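Local coordinates for protein GTP pyrophosphokinase YjbM (Bacillus subtilis, PDB 5DEC) that synthesises the alarmones pppGpp and ppGpp by transferring pyrophosphate from ATP to GTP or GDP, working as an allosterically regulated homotetramer, at residues Y166-S169 / G170-E174. Numbering follows the deposited sequence.
Sequences YKYS and GNIPE
Y168 and N171 close a type I' beta turn just past the C-terminal end of helix 152-167, and this tight reversal starts the connection to helix 174-202. One backbone bond closes the turn: the N-H of N171 donates to Y168 O over 2.9 Å at an N-H...O angle of 157°. A Schellman motif ends the helix, pairing S169 N with Y166 O (3.2 Å) and G170 N with N165 O; S169, with positive phi, is its C-prime residue. G170 also has positive phi (87°), a conformation that favours glycine.

The Y168 ring packs against I172 and P173, on the chain that leaves the turn. Its CG stands beside the backbone N and anti to the carbonyl carbon (chi1 -73°), which brings one ring face under P173. The pyrrolidine ring meets that face at about a right angle, in a CH-pi contact led by CD, 3.5 Å from the ring centroid. I172 adds a looser touch, its CG1 lying 4.2 Å from Y168 CD2, while its buried side chain packs on L164 and on L180 of helix 174-202, about 5 Å from the side chain of the product-binding E161. The Y168 side chain also touches V176 and, across the subunit interface, V201 of the second subunit. Were Y168 cut back to an alanine, CD of P173, the N-cap residue of the next helix, would probably lose the ring face it rests on, and V201 of the second subunit its contact with the tyrosine. Beside CD, P173 CG sits over the CE1 corner of the phenol ring, 3.7 Å from Y168 CE1.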
loop_
_atom_site.group_PDB
_atom_site.type_symbol
_atom_site.label_atom_id
_atom_site.label_comp_id
_atom_site.label_asym_id
_atom_site.label_seq_id
_atom_site.Cartn_x
_atom_site.Cartn_y
_atom_site.Cartn_z
ATOM N N TYR B 166 19.123 -22.455 3.843
ATOM C CA TYR B 166 18.281 -22.899 2.739
ATOM C C TYR B 166 19.134 -23.369 1.567
ATOM O O TYR B 166 18.899 -24.444 1.046
ATOM C CB TYR B 166 17.344 -21.786 2.267
ATOM C CG TYR B 166 16.559 -22.193 1.046
ATOM C CD1 TYR B 166 15.401 -22.957 1.164
ATOM C CD2 TYR B 166 17.011 -21.877 -0.234
ATOM C CE1 TYR B 166 14.682 -23.351 0.040
ATOM C CE2 TYR B 166 16.300 -22.275 -1.363
ATOM C CZ TYR B 166 15.142 -23.009 -1.216
ATOM O OH TYR B 166 14.441 -23.399 -2.336
ATOM N N LYS B 167 20.111 -22.562 1.143
ATOM C CA LYS B 167 20.973 -22.952 0.040
ATOM C C LYS B 167 21.705 -24.292 0.273
ATOM O O LYS B 167 21.862 -25.085 -0.654
ATOM C CB LYS B 167 22.017 -21.878 -0.241
ATOM C CG LYS B 167 22.975 -22.329 -1.340
ATOM C CD LYS B 167 23.986 -21.294 -1.747
ATOM C CE LYS B 167 24.704 -21.753 -3.005
ATOM N NZ LYS B 167 25.415 -23.043 -2.765
ATOM N N TYR B 168 22.115 -24.547 1.511
ATOM C CA TYR B 168 22.895 -25.745 1.836
ATOM C C TYR B 168 22.090 -26.817 2.527
ATOM O O TYR B 168 22.665 -27.749 3.098
ATOM C CB TYR B 168 24.076 -25.372 2.733
ATOM C CG TYR B 168 25.174 -24.634 2.031
ATOM C CD1 TYR B 168 26.005 -25.289 1.132
ATOM C CD2 TYR B 168 25.394 -23.285 2.272
ATOM C CE1 TYR B 168 27.031 -24.614 0.487
ATOM C CE2 TYR B 168 26.409 -22.609 1.639
ATOM C CZ TYR B 168 27.228 -23.276 0.747
ATOM O OH TYR B 168 28.244 -22.591 0.118
ATOM N N SER B 169 20.766 -26.685 2.464
ATOM C CA SER B 169 19.848 -27.658 3.040
ATOM C C SER B 169 20.194 -28.030 4.470
ATOM O O SER B 169 20.155 -29.212 4.839
ATOM C CB SER B 169 19.805 -28.936 2.178
ATOM O OG SER B 169 19.499 -28.611 0.829
ATOM N N GLY B 170 20.573 -27.028 5.258
ATOM C CA GLY B 170 20.776 -27.226 6.676
ATOM C C GLY B 170 22.175 -27.700 7.021
ATOM O O GLY B 170 22.471 -27.964 8.184
ATOM N N ASN B 171 23.041 -27.819 6.021
ATOM C CA ASN B 171 24.412 -28.293 6.265
ATOM C C ASN B 171 25.406 -27.339 5.653
ATOM O O ASN B 171 25.945 -27.591 4.584
ATOM C CB ASN B 171 24.569 -29.706 5.652
ATOM C CG ASN B 171 25.976 -30.296 5.810
ATOM O OD1 ASN B 171 26.787 -29.862 6.644
ATOM N ND2 ASN B 171 26.276 -31.287 4.974
ATOM N N ILE B 172 25.667 -26.238 6.355
ATOM C CA ILE B 172 26.586 -25.232 5.866
ATOM C C ILE B 172 28.005 -25.752 6.062
ATOM O O ILE B 172 28.353 -26.150 7.169
ATOM C CB ILE B 172 26.371 -23.878 6.619
ATOM C CG1 ILE B 172 24.941 -23.371 6.402
ATOM C CG2 ILE B 172 27.333 -22.824 6.124
ATOM C CD1 ILE B 172 24.591 -22.145 7.280
ATOM N N PRO B 173 28.839 -25.699 5.004
ATOM C CA PRO B 173 30.207 -26.207 5.084
ATOM C C PRO B 173 30.982 -25.425 6.119
ATOM O O PRO B 173 30.694 -24.256 6.351
ATOM C CB PRO B 173 30.765 -25.981 3.673
ATOM C CG PRO B 173 29.582 -25.847 2.804
ATOM C CD PRO B 173 28.517 -25.196 3.660
ATOM N N GLU B 174 31.969 -26.059 6.726
ATOM C CA GLU B 174 32.597 -25.467 7.889
ATOM C C GLU B 174 33.305 -24.161 7.544
ATOM O O GLU B 174 33.298 -23.250 8.355
ATOM C CB GLU B 174 33.589 -26.460 8.524
ATOM C CG GLU B 174 33.711 -26.283 10.036
ATOM C CD GLU B 174 32.427 -26.696 10.767
ATOM O OE1 GLU B 174 31.667 -27.541 10.238
ATOM O OE2 GLU B 174 32.163 -26.150 11.860
#